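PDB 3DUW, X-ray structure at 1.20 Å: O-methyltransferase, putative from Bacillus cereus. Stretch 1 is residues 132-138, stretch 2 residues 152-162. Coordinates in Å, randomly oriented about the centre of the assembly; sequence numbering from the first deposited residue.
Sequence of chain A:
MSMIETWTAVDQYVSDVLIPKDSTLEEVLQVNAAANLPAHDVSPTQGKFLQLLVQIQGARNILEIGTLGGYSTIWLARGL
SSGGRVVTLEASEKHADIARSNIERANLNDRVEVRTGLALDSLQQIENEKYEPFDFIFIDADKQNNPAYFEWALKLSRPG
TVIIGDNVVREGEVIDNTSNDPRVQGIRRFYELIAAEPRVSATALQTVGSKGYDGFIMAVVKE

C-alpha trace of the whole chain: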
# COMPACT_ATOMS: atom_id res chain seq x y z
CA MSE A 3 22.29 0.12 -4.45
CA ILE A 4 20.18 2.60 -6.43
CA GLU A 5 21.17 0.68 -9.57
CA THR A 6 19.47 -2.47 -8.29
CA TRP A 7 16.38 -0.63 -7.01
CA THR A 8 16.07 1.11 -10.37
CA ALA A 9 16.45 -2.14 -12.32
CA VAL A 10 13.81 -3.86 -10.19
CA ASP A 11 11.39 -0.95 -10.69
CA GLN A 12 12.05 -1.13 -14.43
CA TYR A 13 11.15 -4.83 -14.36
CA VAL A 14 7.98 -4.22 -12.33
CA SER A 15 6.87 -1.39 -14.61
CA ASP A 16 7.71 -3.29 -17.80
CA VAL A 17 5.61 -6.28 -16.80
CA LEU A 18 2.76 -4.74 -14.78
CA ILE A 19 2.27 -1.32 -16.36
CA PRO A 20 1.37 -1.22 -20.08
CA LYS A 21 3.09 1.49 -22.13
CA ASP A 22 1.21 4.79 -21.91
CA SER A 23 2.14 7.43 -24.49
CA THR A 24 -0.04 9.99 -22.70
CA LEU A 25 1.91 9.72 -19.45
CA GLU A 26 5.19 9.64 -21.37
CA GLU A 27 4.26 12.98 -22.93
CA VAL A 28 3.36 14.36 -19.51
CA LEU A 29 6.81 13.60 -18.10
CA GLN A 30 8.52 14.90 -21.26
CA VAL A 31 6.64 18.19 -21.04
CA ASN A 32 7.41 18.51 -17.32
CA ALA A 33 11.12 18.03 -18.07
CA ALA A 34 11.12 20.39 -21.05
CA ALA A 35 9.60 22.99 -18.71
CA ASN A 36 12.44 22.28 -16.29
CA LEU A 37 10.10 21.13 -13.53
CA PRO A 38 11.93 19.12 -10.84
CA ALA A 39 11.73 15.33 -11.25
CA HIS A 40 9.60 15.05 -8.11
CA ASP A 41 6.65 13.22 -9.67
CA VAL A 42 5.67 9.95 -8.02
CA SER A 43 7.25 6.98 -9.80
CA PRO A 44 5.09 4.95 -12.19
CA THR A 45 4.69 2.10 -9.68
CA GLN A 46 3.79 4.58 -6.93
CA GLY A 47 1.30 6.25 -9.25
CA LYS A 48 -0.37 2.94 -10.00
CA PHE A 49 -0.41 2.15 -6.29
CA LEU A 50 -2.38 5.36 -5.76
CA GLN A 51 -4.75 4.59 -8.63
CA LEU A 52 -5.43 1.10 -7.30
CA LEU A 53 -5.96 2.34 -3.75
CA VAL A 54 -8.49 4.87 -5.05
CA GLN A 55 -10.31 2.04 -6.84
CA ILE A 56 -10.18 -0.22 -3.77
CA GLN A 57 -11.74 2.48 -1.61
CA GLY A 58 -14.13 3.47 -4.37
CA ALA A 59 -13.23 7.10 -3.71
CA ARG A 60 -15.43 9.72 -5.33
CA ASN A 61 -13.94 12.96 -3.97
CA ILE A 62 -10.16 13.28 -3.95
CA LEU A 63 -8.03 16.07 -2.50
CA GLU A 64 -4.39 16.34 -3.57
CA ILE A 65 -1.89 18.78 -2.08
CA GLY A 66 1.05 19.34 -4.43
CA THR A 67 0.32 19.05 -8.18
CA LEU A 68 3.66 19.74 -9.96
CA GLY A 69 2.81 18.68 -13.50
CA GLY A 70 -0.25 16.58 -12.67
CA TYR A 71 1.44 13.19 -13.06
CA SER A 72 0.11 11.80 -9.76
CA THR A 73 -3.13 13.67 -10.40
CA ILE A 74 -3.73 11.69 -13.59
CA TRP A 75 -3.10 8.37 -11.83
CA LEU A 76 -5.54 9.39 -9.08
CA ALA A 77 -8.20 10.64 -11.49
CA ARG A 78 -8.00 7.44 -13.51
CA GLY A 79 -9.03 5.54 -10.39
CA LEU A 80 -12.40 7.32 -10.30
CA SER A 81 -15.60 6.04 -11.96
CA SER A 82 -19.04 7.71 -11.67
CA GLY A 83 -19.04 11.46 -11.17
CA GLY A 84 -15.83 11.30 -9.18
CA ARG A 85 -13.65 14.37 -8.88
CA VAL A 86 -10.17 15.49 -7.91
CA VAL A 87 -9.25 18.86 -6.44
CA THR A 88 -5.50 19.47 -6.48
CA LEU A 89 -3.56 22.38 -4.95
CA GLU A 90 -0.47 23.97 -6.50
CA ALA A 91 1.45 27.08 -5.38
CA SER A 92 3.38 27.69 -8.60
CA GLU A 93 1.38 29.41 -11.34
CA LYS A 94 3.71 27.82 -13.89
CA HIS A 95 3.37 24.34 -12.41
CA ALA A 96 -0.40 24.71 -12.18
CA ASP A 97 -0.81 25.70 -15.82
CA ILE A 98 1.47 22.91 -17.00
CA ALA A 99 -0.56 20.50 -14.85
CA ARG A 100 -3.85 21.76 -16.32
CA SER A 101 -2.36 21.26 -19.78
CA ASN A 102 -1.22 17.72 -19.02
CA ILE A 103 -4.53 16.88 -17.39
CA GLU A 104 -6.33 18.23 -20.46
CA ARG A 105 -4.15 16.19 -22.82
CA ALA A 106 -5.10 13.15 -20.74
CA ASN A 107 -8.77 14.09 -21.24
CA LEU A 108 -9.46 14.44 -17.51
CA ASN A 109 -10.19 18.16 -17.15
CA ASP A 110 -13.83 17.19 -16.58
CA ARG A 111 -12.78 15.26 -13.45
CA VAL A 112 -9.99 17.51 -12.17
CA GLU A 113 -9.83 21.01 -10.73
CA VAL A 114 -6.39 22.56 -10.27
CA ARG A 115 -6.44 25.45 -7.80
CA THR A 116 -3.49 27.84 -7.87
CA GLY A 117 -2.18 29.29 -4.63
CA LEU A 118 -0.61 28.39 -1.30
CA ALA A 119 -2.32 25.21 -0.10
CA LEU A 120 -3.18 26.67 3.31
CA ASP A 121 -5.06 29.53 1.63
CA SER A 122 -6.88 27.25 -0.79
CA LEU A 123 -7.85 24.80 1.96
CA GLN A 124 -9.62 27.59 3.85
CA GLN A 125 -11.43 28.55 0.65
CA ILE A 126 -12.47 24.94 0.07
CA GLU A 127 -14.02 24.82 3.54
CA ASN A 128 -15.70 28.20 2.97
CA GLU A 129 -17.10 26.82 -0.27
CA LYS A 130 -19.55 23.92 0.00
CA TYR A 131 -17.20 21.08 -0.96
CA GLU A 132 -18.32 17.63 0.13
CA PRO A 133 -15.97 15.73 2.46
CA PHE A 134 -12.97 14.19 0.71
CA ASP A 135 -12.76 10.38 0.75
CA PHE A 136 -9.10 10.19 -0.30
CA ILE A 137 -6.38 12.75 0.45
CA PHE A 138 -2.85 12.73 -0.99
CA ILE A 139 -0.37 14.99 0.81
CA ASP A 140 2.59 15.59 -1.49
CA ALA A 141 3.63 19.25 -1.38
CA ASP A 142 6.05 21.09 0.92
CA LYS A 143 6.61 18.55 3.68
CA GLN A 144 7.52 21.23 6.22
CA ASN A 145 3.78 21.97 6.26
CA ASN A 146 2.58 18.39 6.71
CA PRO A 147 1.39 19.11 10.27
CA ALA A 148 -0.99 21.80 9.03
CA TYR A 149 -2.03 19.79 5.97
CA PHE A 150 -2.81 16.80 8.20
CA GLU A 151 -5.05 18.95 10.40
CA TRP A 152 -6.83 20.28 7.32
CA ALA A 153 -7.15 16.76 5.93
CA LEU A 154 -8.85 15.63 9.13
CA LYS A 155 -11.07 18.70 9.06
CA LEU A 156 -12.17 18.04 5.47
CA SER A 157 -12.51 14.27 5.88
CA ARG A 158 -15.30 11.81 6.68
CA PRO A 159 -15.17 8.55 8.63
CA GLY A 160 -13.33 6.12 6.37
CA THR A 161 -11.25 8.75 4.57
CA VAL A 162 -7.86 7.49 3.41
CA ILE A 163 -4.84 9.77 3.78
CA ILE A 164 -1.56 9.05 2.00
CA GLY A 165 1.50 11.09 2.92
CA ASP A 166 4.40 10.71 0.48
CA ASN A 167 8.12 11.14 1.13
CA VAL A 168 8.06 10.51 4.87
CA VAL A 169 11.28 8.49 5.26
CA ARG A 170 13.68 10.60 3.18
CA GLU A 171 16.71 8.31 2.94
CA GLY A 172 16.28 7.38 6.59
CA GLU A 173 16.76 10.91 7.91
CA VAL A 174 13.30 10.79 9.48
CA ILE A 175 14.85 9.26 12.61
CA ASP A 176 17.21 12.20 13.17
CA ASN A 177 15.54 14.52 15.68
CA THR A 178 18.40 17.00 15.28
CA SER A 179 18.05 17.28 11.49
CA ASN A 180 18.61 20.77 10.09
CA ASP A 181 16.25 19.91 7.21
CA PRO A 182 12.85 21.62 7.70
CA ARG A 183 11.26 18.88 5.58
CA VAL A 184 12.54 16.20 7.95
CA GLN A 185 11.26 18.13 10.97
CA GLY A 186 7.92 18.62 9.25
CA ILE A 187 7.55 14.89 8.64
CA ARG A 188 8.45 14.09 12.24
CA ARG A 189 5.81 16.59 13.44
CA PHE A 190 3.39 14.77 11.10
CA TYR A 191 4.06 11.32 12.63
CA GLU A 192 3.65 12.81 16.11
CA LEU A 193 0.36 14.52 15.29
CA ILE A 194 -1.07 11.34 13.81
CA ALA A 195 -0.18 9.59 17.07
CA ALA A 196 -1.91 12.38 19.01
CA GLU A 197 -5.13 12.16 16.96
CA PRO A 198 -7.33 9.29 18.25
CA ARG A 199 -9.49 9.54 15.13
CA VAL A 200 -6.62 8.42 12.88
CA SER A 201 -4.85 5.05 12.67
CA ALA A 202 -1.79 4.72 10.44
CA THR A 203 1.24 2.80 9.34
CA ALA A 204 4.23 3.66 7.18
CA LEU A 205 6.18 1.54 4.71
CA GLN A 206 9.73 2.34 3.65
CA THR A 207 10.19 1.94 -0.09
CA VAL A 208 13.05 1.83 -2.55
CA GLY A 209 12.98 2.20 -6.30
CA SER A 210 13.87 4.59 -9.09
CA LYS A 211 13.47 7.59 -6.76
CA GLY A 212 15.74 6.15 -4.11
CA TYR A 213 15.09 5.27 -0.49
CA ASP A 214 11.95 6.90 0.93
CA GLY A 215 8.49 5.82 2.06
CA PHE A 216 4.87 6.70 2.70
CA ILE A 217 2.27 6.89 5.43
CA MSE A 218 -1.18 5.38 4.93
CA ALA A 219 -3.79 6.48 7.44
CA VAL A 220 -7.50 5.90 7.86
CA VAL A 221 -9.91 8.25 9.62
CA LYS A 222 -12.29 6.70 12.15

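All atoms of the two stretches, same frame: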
# COMPACT_ATOMS: atom_id res chain seq x y z
N GLU A 132 -17.93 18.80 -0.64
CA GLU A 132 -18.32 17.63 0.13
C GLU A 132 -17.05 17.10 0.77
O GLU A 132 -15.94 17.44 0.34
CB GLU A 132 -18.93 16.57 -0.78
CG GLU A 132 -20.12 17.05 -1.59
CD GLU A 132 -21.20 17.65 -0.71
OE1 GLU A 132 -21.74 16.91 0.15
OE2 GLU A 132 -21.51 18.85 -0.87
N PRO A 133 -17.18 16.27 1.82
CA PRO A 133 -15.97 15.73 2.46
C PRO A 133 -15.17 14.93 1.44
O PRO A 133 -15.73 14.34 0.53
CB PRO A 133 -16.54 14.85 3.56
CG PRO A 133 -17.81 15.56 3.94
CD PRO A 133 -18.38 15.92 2.59
N PHE A 134 -13.85 14.93 1.60
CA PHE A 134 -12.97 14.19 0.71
C PHE A 134 -12.76 12.78 1.25
O PHE A 134 -12.48 12.60 2.44
CB PHE A 134 -11.64 14.92 0.57
CG PHE A 134 -11.76 16.24 -0.13
CD1 PHE A 134 -11.95 16.30 -1.50
CD2 PHE A 134 -11.72 17.43 0.60
CE1 PHE A 134 -12.10 17.53 -2.15
CE2 PHE A 134 -11.86 18.66 -0.04
CZ PHE A 134 -12.06 18.71 -1.41
N ASP A 135 -12.91 11.78 0.37
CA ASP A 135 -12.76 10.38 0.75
C ASP A 135 -11.33 9.88 0.65
O ASP A 135 -10.99 8.85 1.23
CB ASP A 135 -13.63 9.48 -0.13
CG ASP A 135 -14.97 10.09 -0.47
OD1 ASP A 135 -15.70 10.50 0.46
OD2 ASP A 135 -15.30 10.15 -1.67
N PHE A 136 -10.49 10.60 -0.10
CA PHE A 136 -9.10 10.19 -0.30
C PHE A 136 -8.27 11.47 -0.39
O PHE A 136 -8.57 12.36 -1.19
CB PHE A 136 -9.01 9.38 -1.60
CG PHE A 136 -7.70 8.67 -1.80
CD1 PHE A 136 -6.56 9.38 -2.18
CD2 PHE A 136 -7.62 7.30 -1.63
CE1 PHE A 136 -5.36 8.71 -2.39
CE2 PHE A 136 -6.42 6.63 -1.85
CZ PHE A 136 -5.28 7.34 -2.23
N ILE A 137 -7.22 11.56 0.42
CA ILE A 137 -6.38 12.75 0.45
C ILE A 137 -4.90 12.38 0.29
O ILE A 137 -4.37 11.56 1.05
CB ILE A 137 -6.59 13.51 1.78
CG1 ILE A 137 -8.08 13.82 1.95
CG2 ILE A 137 -5.77 14.79 1.79
CD1 ILE A 137 -8.43 14.44 3.29
N PHE A 138 -4.25 12.99 -0.70
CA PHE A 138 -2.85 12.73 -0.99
C PHE A 138 -2.05 13.98 -0.65
O PHE A 138 -2.22 15.03 -1.27
CB PHE A 138 -2.67 12.37 -2.47
CG PHE A 138 -1.25 12.03 -2.86
CD1 PHE A 138 -0.47 11.20 -2.06
CD2 PHE A 138 -0.71 12.51 -4.05
CE1 PHE A 138 0.83 10.86 -2.44
CE2 PHE A 138 0.58 12.18 -4.43
CZ PHE A 138 1.36 11.35 -3.63
N TRP A 152 -5.82 19.91 8.30
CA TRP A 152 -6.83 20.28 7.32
C TRP A 152 -7.46 19.03 6.72
O TRP A 152 -8.66 18.99 6.46
CB TRP A 152 -6.22 21.13 6.20
CG TRP A 152 -6.29 22.60 6.47
CD1 TRP A 152 -5.24 23.44 6.70
CD2 TRP A 152 -7.47 23.40 6.55
NE1 TRP A 152 -5.70 24.72 6.93
CE2 TRP A 152 -7.07 24.72 6.84
CE3 TRP A 152 -8.84 23.12 6.42
CZ2 TRP A 152 -7.98 25.77 6.99
CZ3 TRP A 152 -9.75 24.17 6.56
CH2 TRP A 152 -9.31 25.47 6.85
N ALA A 153 -6.65 18.01 6.49
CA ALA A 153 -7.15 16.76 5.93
C ALA A 153 -8.21 16.18 6.85
O ALA A 153 -9.28 15.76 6.40
CB ALA A 153 -6.01 15.76 5.75
N LEU A 154 -7.92 16.15 8.14
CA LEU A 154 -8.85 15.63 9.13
C LEU A 154 -10.13 16.45 9.13
O LEU A 154 -11.24 15.91 9.17
CB LEU A 154 -8.22 15.69 10.53
CG LEU A 154 -8.20 14.42 11.37
CD1 LEU A 154 -7.89 14.79 12.81
CD2 LEU A 154 -9.53 13.69 11.29
N LYS A 155 -9.96 17.77 9.06
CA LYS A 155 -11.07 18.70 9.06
C LYS A 155 -11.99 18.52 7.85
O LYS A 155 -13.21 18.65 7.97
CB LYS A 155 -10.52 20.13 9.09
CG LYS A 155 -11.54 21.22 9.40
CD LYS A 155 -10.85 22.57 9.55
CE LYS A 155 -11.80 23.64 10.07
NZ LYS A 155 -11.11 24.94 10.28
N LEU A 156 -11.41 18.21 6.70
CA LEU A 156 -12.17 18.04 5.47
C LEU A 156 -12.47 16.58 5.13
O LEU A 156 -12.90 16.28 4.01
CB LEU A 156 -11.42 18.69 4.31
CG LEU A 156 -11.09 20.17 4.52
CD1 LEU A 156 -10.25 20.69 3.36
CD2 LEU A 156 -12.38 20.97 4.65
N SER A 157 -12.28 15.69 6.09
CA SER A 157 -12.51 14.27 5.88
C SER A 157 -13.88 13.79 6.36
O SER A 157 -14.71 14.57 6.81
CB SER A 157 -11.43 13.46 6.61
OG SER A 157 -11.59 13.56 8.02
N ARG A 158 -14.09 12.48 6.23
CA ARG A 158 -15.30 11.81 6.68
C ARG A 158 -14.82 10.48 7.24
O ARG A 158 -13.71 10.04 6.94
CB ARG A 158 -16.27 11.56 5.51
CG ARG A 158 -15.79 10.54 4.48
CD ARG A 158 -16.93 10.13 3.54
NE ARG A 158 -16.49 9.20 2.49
CZ ARG A 158 -16.03 7.97 2.71
NH1 ARG A 158 -15.92 7.50 3.95
NH2 ARG A 158 -15.67 7.20 1.69
N PRO A 159 -15.63 9.83 8.09
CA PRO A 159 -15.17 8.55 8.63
C PRO A 159 -14.88 7.61 7.46
O PRO A 159 -15.71 7.46 6.56
CB PRO A 159 -16.36 8.08 9.46
CG PRO A 159 -16.94 9.38 9.96
CD PRO A 159 -16.90 10.24 8.71
N GLY A 160 -13.69 7.01 7.46
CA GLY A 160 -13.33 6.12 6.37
C GLY A 160 -12.38 6.75 5.37
O GLY A 160 -11.84 6.06 4.51
N THR A 161 -12.16 8.06 5.48
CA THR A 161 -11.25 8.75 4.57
C THR A 161 -9.85 8.17 4.65
O THR A 161 -9.35 7.86 5.74
CB THR A 161 -11.18 10.26 4.90
OG1 THR A 161 -12.40 10.89 4.50
CG2 THR A 161 -10.01 10.92 4.16
N VAL A 162 -9.23 8.00 3.49
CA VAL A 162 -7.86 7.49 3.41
C VAL A 162 -6.93 8.67 3.18
O VAL A 162 -7.21 9.54 2.36
CB VAL A 162 -7.71 6.50 2.24
CG1 VAL A 162 -6.23 6.13 2.06
CG2 VAL A 162 -8.54 5.26 2.49

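A strand paired in parallel with its neighbour is matched to it by backbone register, and here also by the loop that delivers that neighbour; residues 132-138 and 152-162 of this putative O-methyltransferase illustrate how the two tasks are shared. The strongest single contact is a salt bridge: Asp135 OD1 lies 2.5 Å from Arg158 NE, near the plane of the guanidinium and at its edge. The CA-to-CB bond of Asp135 points sideways, but its m rotamer brings the carboxylate nearer to the arginine, whose own CA-to-CB bond points toward the first stretch. Asp135 is buried, so its charge needs such compensation; OD2 is satisfied elsewhere in the structure. On the arginine side, NH1 makes a weak hydrogen bond to Pro159 O at 2.6 Å, which ties the long side chain back to its own turn.

Backbone hydrogen bonds set the register. Val162 N donates to Asp135 O at 3.0 Å, and Ile137 N donates to Val162 O at 2.8 Å, so Val162 bonds to the residues before and after Phe136, its partner in a parallel bridge. Beyond the bridge, Phe134 N donates to Leu156 O at 2.9 Å, using a carbonyl freed where the chain leaves its helix. CA-H...O contacts reinforce this pattern, with Phe136 CA 3.3 Å from Val162 O and Thr161 CA 3.4 Å from Asp135 O.

Between these anchors the second stretch reverses in a type II turn from Arg158 to Thr161, closed by Thr161 N donating to Arg158 O at 2.9 Å. Gly160 adopts a positive phi at which a CB would be jammed against the preceding carbonyl and would also meet Arg158 NH1. Thr161 is well suited to the end of the turn: its OG1 accepts from Arg158 N at 2.9 Å and lies 2.7 Å from Phe134 O, while its methyl CG2 approaches Ile137 CD1 at 4.0 Å.

Packing completes the contact, which buries 561 Å² in all. The CA-to-CB bond of Ile137 points sideways, but the end of its side chain comes nearer to the second stretch, placing Ile137 CD1 3.7 Å from Ala153 CB; the alanine side chain is a single methyl, and the helix backbone is close as well, with Ala153 O 3.5 Å from Ile137 CD1. Phe136 and Val162 share one face of the sheet, where Phe136 CE2 meets Val162 CG1 at 3.9 Å. Phe134 CD2 rests 3.9 Å from Leu156 CB. At the exposed margin, Pro133 CB packs 3.8 Å from Arg158 CB, covering the aliphatic base of the arginine.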